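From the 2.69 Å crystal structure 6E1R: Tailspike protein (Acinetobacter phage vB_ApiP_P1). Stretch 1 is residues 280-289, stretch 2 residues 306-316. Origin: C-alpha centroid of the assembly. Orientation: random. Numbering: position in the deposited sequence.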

ATOM      1  N   ALA A 280       6.578   3.783   3.761  1.00 38.29           N
ATOM      2  CA  ALA A 280       6.743   4.988   4.577  1.00 33.49           C
ATOM      3  C   ALA A 280       8.184   5.160   5.054  1.00 34.83           C
ATOM      4  O   ALA A 280       8.438   5.628   6.166  1.00 38.13           O
ATOM      5  N   CYS A 281       9.138   4.792   4.204  1.00 31.39           N
ATOM      6  CA  CYS A 281      10.542   4.921   4.557  1.00 29.87           C
ATOM      7  C   CYS A 281      11.044   6.333   4.264  1.00 37.82           C
ATOM      8  O   CYS A 281      10.401   7.125   3.572  1.00 42.08           O
ATOM      9  N   ASP A 282      12.219   6.644   4.805  1.00 40.87           N
ATOM     10  CA  ASP A 282      12.801   7.980   4.720  1.00 35.13           C
ATOM     11  C   ASP A 282      14.214   7.861   4.165  1.00 37.24           C
ATOM     12  O   ASP A 282      15.115   7.369   4.851  1.00 46.39           O
ATOM     13  N   LEU A 283      14.407   8.311   2.928  1.00 32.57           N
ATOM     14  CA  LEU A 283      15.707   8.300   2.259  1.00 35.28           C
ATOM     15  C   LEU A 283      16.088   9.750   1.977  1.00 38.72           C
ATOM     16  O   LEU A 283      15.690  10.316   0.956  1.00 40.38           O
ATOM     17  N   GLU A 284      16.857  10.355   2.880  1.00 38.38           N
ATOM     18  CA  GLU A 284      17.195  11.764   2.751  1.00 41.24           C
ATOM     19  C   GLU A 284      18.617  12.018   3.228  1.00 44.74           C
ATOM     20  O   GLU A 284      19.206  11.219   3.961  1.00 48.45           O
ATOM     21  N   GLN A 285      19.163  13.151   2.779  1.00 44.33           N
ATOM     22  CA  GLN A 285      20.455  13.666   3.235  1.00 43.25           C
ATOM     23  C   GLN A 285      21.606  12.715   2.917  1.00 41.22           C
ATOM     24  O   GLN A 285      22.600  12.663   3.644  1.00 45.27           O
ATOM     25  N   ASN A 286      21.491  11.965   1.826  1.00 34.64           N
ATOM     26  CA  ASN A 286      22.554  11.065   1.408  1.00 38.32           C
ATOM     27  C   ASN A 286      23.523  11.774   0.465  1.00 44.96           C
ATOM     28  O   ASN A 286      23.218  12.822  -0.110  1.00 48.24           O
ATOM     29  N   LEU A 287      24.703  11.182   0.313  1.00 45.43           N
ATOM     30  CA  LEU A 287      25.754  11.702  -0.554  1.00 41.60           C
ATOM     31  C   LEU A 287      26.281  10.603  -1.463  1.00 38.59           C
ATOM     32  O   LEU A 287      27.480  10.529  -1.751  1.00 40.74           O
ATOM     33  N   CYS A 288      25.392   9.727  -1.926  1.00 30.55           N
ATOM     34  CA  CYS A 288      25.804   8.618  -2.775  1.00 33.15           C
ATOM     35  C   CYS A 288      26.311   9.129  -4.117  1.00 35.91           C
ATOM     36  O   CYS A 288      25.815  10.127  -4.648  1.00 37.56           O
ATOM     37  N   THR A 289      27.309   8.437  -4.669  1.00 34.52           N
ATOM     38  CA  THR A 289      27.960   8.929  -5.877  1.00 41.59           C
ATOM     39  C   THR A 289      27.219   8.531  -7.148  1.00 44.64           C
ATOM     40  O   THR A 289      27.334   9.227  -8.162  1.00 48.05           O
ATOM     41  N   GLY A 306       6.323   7.966   2.114  1.00 27.73           N
ATOM     42  CA  GLY A 306       7.646   8.208   2.642  1.00 27.43           C
ATOM     43  C   GLY A 306       8.282   9.424   2.006  1.00 40.70           C
ATOM     44  O   GLY A 306       7.613  10.238   1.361  1.00 45.40           O
ATOM     45  N   TYR A 307       9.599   9.539   2.186  1.00 36.07           N
ATOM     46  CA  TYR A 307      10.369  10.676   1.704  1.00 27.23           C
ATOM     47  C   TYR A 307      11.569  10.196   0.902  1.00 35.71           C
ATOM     48  O   TYR A 307      12.241   9.234   1.286  1.00 39.00           O
ATOM     49  N   ILE A 308      11.827  10.871  -0.216  1.00 36.11           N
ATOM     50  CA  ILE A 308      13.088  10.745  -0.940  1.00 33.19           C
ATOM     51  C   ILE A 308      13.525  12.156  -1.304  1.00 35.88           C
ATOM     52  O   ILE A 308      13.097  12.704  -2.326  1.00 43.02           O
ATOM     53  N   GLU A 309      14.356  12.768  -0.463  1.00 34.68           N
ATOM     54  CA  GLU A 309      14.662  14.183  -0.612  1.00 40.65           C
ATOM     55  C   GLU A 309      16.089  14.452  -0.157  1.00 42.07           C
ATOM     56  O   GLU A 309      16.785  13.563   0.335  1.00 47.18           O
ATOM     57  N   ALA A 310      16.525  15.697  -0.362  1.00 35.38           N
ATOM     58  CA  ALA A 310      17.796  16.201   0.162  1.00 35.29           C
ATOM     59  C   ALA A 310      18.989  15.370  -0.304  1.00 37.68           C
ATOM     60  O   ALA A 310      19.966  15.203   0.430  1.00 41.10           O
ATOM     61  N   ASN A 311      18.929  14.850  -1.528  1.00 29.58           N
ATOM     62  CA  ASN A 311      20.049  14.104  -2.094  1.00 34.40           C
ATOM     63  C   ASN A 311      20.611  14.859  -3.291  1.00 35.61           C
ATOM     64  O   ASN A 311      20.588  14.359  -4.421  1.00 37.77           O
ATOM     65  N   THR A 312      21.131  16.063  -3.039  1.00 37.21           N
ATOM     66  CA  THR A 312      21.490  16.973  -4.121  1.00 39.79           C
ATOM     67  C   THR A 312      22.677  16.473  -4.936  1.00 42.46           C
ATOM     68  O   THR A 312      22.811  16.832  -6.110  1.00 47.42           O
ATOM     69  N   SER A 313      23.543  15.656  -4.342  1.00 37.89           N
ATOM     70  CA  SER A 313      24.745  15.186  -5.016  1.00 37.33           C
ATOM     71  C   SER A 313      24.612  13.783  -5.590  1.00 39.25           C
ATOM     72  O   SER A 313      25.567  13.285  -6.193  1.00 40.72           O
ATOM     73  N   THR A 314      23.466  13.132  -5.416  1.00 40.21           N
ATOM     74  CA  THR A 314      23.287  11.780  -5.924  1.00 40.43           C
ATOM     75  C   THR A 314      22.630  11.840  -7.296  1.00 43.35           C
ATOM     76  O   THR A 314      21.551  12.435  -7.426  1.00 44.49           O
ATOM     77  N   PRO A 315      23.234  11.252  -8.333  1.00 42.16           N
ATOM     78  CA  PRO A 315      22.642  11.362  -9.680  1.00 34.40           C
ATOM     79  C   PRO A 315      21.252  10.763  -9.788  1.00 34.16           C
ATOM     80  O   PRO A 315      20.331  11.429 -10.280  1.00 36.38           O
ATOM     81  N   TYR A 316      21.070   9.523  -9.348  1.00 31.77           N
ATOM     82  CA  TYR A 316      19.805   8.830  -9.525  1.00 32.07           C
ATOM     83  C   TYR A 316      19.246   8.395  -8.177  1.00 36.98           C
ATOM     84  O   TYR A 316      19.979   8.229  -7.199  1.00 45.16           O
TER

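Packing between residues 280-289 and 306-316 of the tailspike chain, two neighbouring parallel strands whose axes lie 9° apart and approach to 4.7 Å, followed by loops that stay in contact. Ala280, where the chain turns a corner, directs its methyl away, and its CA lies 3.9 Å from Gly306 CA. Cys281 (chi1 m) keeps its thiol off the second stretch; its backbone O accepts a hydrogen bond from Tyr307 N (2.9 Å) and sits 3.1 Å from Gly306 CA. A CB on Gly306 would fall 2.2 Å from Cys281 O, a clash, and its backbone angles by themselves call for glycine.

Asp282 (chi1 t) shares a sheet face with Tyr307, Glu284 and Glu309. Its OD1 reaches 3.4 Å from Tyr307 CB, while the tyrosine (m) leads its ring end away, its OH being bonded elsewhere in the structure. Asp282 OD2 lies 2.7 Å from Glu284 OE2, so close that one acid probably holds a proton. On the other face Leu283 (m, p) packs its CB 4.4 Å from CG1 of Ile308 (m, t), an apolar contact between buried side chains. The backbone ties this pair down: Leu283 N donates to Tyr307 O (2.9 Å), and Leu283 O accepts from Glu309 N (3.1 Å) and, weakly, from Asn311 ND2 (3.5 Å).

Glu284 (p, t) and Glu309 (p, t) run alongside each other, bringing the like-charged Glu284 OE1 and Glu309 OE2 to 3.5 Å. Gln285 (m, t) points its CB away, yet its CG comes 4.0 Å from CB of Ala310, which points toward stretch 1; Gln285 N donates a weak bond to Glu309 O (3.4 Å).

Beyond the strands, two buried asparagines, both chi1 m, lock the loops together. Asn311 OD1 accepts from Asn286 N (2.9 Å) and Asn286 ND2 (3.2 Å), so one carbonyl oxygen holds both backbone and side chain of Asn286. Water 1 extends the link, donating to Asn286 O (2.5 Å from the water O) and accepting from Ser313 N (2.8 Å from the same O); Thr314 OG1 is also hydrogen-bonded to it, at 2.8 Å from the water O.

Exposed Leu287 (m, t) starts away, but its CD2 returns to 4.3 Å from OG of Ser313 (m). Cys288 (m) sets its CB 3.7 Å from OG1 of Thr314 (m), the residue that closes the type I turn begun at Asn311. Thr289 (p) points its side chain away, leaving its backbone O 3.1 Å from Pro315 CD.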

ATOM      1  CB  ALA A 280       5.775   4.988   5.763  1.00 29.23           C
ATOM      2  CB  CYS A 281      11.380   3.884   3.813  1.00 29.22           C
ATOM      3  SG  CYS A 281      11.040   2.179   4.307  1.00 33.65           S
ATOM      4  CB  ASP A 282      12.802   8.652   6.094  1.00 39.04           C
ATOM      5  CG  ASP A 282      13.284  10.087   6.047  1.00 40.48           C
ATOM      6  OD1 ASP A 282      13.400  10.650   4.939  1.00 38.54           O
ATOM      7  OD2 ASP A 282      13.552  10.648   7.129  1.00 42.97           O
ATOM      8  CB  LEU A 283      15.677   7.468   0.969  1.00 32.02           C
ATOM      9  CG  LEU A 283      15.546   5.944   1.051  1.00 34.03           C
ATOM     10  CD1 LEU A 283      14.136   5.510   1.432  1.00 37.07           C
ATOM     11  CD2 LEU A 283      15.966   5.309  -0.266  1.00 31.46           C
ATOM     12  CB  GLU A 284      16.215  12.662   3.522  1.00 43.06           C
ATOM     13  CG  GLU A 284      16.230  12.477   5.028  1.00 49.24           C
ATOM     14  CD  GLU A 284      15.365  13.499   5.741  1.00 62.10           C
ATOM     15  OE1 GLU A 284      15.471  14.700   5.412  1.00 69.17           O
ATOM     16  OE2 GLU A 284      14.576  13.109   6.625  1.00 66.95           O
ATOM     17  CB  GLN A 285      20.421  13.986   4.733  1.00 42.97           C
ATOM     18  CG  GLN A 285      19.394  15.042   5.107  1.00 49.34           C
ATOM     19  CD  GLN A 285      19.365  15.327   6.595  1.00 62.62           C
ATOM     20  OE1 GLN A 285      20.204  14.839   7.350  1.00 73.11           O
ATOM     21  NE2 GLN A 285      18.393  16.124   7.025  1.00 67.08           N
ATOM     22  CB  ASN A 286      21.977   9.823   0.729  1.00 32.80           C
ATOM     23  CG  ASN A 286      21.070   9.031   1.645  1.00 37.28           C
ATOM     24  OD1 ASN A 286      21.527   8.160   2.386  1.00 44.79           O
ATOM     25  ND2 ASN A 286      19.776   9.325   1.598  1.00 34.22           N
ATOM     26  CB  LEU A 287      26.890  12.306   0.269  1.00 42.17           C
ATOM     27  CG  LEU A 287      26.533  13.512   1.137  1.00 45.06           C
ATOM     28  CD1 LEU A 287      27.748  13.993   1.911  1.00 46.36           C
ATOM     29  CD2 LEU A 287      25.959  14.631   0.282  1.00 46.50           C
ATOM     30  CB  CYS A 288      24.640   7.653  -2.985  1.00 39.53           C
ATOM     31  SG  CYS A 288      23.992   6.934  -1.463  1.00 48.20           S
ATOM     32  CB  THR A 289      29.411   8.447  -5.944  1.00 38.96           C
ATOM     33  OG1 THR A 289      29.462   7.021  -5.815  1.00 40.75           O
ATOM     34  CG2 THR A 289      30.234   9.088  -4.832  1.00 35.39           C
ATOM     35  CB  TYR A 307      10.870  11.559   2.855  1.00 28.34           C
ATOM     36  CG  TYR A 307       9.786  12.249   3.645  1.00 29.60           C
ATOM     37  CD1 TYR A 307       9.044  11.554   4.590  1.00 30.00           C
ATOM     38  CD2 TYR A 307       9.523  13.601   3.470  1.00 30.60           C
ATOM     39  CE1 TYR A 307       8.061  12.178   5.320  1.00 31.39           C
ATOM     40  CE2 TYR A 307       8.539  14.236   4.199  1.00 32.00           C
ATOM     41  CZ  TYR A 307       7.811  13.518   5.125  1.00 51.97           C
ATOM     42  OH  TYR A 307       6.827  14.144   5.854  1.00 53.55           O
ATOM     43  CB  ILE A 308      12.959   9.857  -2.192  1.00 29.19           C
ATOM     44  CG1 ILE A 308      12.401   8.478  -1.831  1.00 24.41           C
ATOM     45  CG2 ILE A 308      14.309   9.709  -2.878  1.00 24.65           C
ATOM     46  CD1 ILE A 308      12.240   7.553  -3.015  1.00 23.83           C
ATOM     47  CB  GLU A 309      13.665  15.046   0.172  1.00 43.74           C
ATOM     48  CG  GLU A 309      13.606  14.755   1.660  1.00 48.90           C
ATOM     49  CD  GLU A 309      12.648  15.677   2.391  1.00 58.27           C
ATOM     50  OE1 GLU A 309      11.867  16.381   1.716  1.00 58.59           O
ATOM     51  OE2 GLU A 309      12.673  15.699   3.640  1.00 63.21           O
ATOM     52  CB  ALA A 310      17.768  16.284   1.690  1.00 32.04           C
ATOM     53  CB  ASN A 311      19.606  12.695  -2.486  1.00 27.99           C
ATOM     54  CG  ASN A 311      18.918  11.966  -1.348  1.00 35.74           C
ATOM     55  OD1 ASN A 311      19.446  11.886  -0.240  1.00 39.32           O
ATOM     56  ND2 ASN A 311      17.724  11.449  -1.613  1.00 32.51           N
ATOM     57  CB  THR A 312      21.804  18.355  -3.548  1.00 45.30           C
ATOM     58  OG1 THR A 312      22.140  18.228  -2.161  1.00 52.19           O
ATOM     59  CG2 THR A 312      20.600  19.270  -3.675  1.00 45.01           C
ATOM     60  CB  SER A 313      25.939  15.241  -4.060  1.00 35.48           C
ATOM     61  OG  SER A 313      26.097  16.546  -3.533  1.00 40.33           O
ATOM     62  CB  THR A 314      22.441  10.952  -4.974  1.00 38.73           C
ATOM     63  OG1 THR A 314      23.040  10.965  -3.673  1.00 41.47           O
ATOM     64  CG2 THR A 314      22.355   9.516  -5.459  1.00 32.48           C
ATOM     65  CB  PRO A 315      23.660  10.626 -10.562  1.00 32.86           C
ATOM     66  CG  PRO A 315      24.946  10.749  -9.826  1.00 41.36           C
ATOM     67  CD  PRO A 315      24.582  10.666  -8.369  1.00 44.36           C
ATOM     68  CB  TYR A 316      19.971   7.606 -10.434  1.00 31.46           C
ATOM     69  CG  TYR A 316      20.733   7.891 -11.709  1.00 34.86           C
ATOM     70  CD1 TYR A 316      20.201   8.712 -12.695  1.00 38.02           C
ATOM     71  CD2 TYR A 316      21.981   7.323 -11.932  1.00 34.60           C
ATOM     72  CE1 TYR A 316      20.898   8.968 -13.862  1.00 39.94           C
ATOM     73  CE2 TYR A 316      22.684   7.573 -13.094  1.00 36.52           C
ATOM     74  CZ  TYR A 316      22.138   8.396 -14.055  1.00 39.88           C
ATOM     75  OH  TYR A 316      22.837   8.646 -15.214  1.00 42.63           O
TER
HETATM   76  O   HOH W   1      23.426  13.489  -2.529  1.00 52.29           O
HETATM   77  O   HOH W   2      28.086  12.223  -4.451  1.00 37.59           O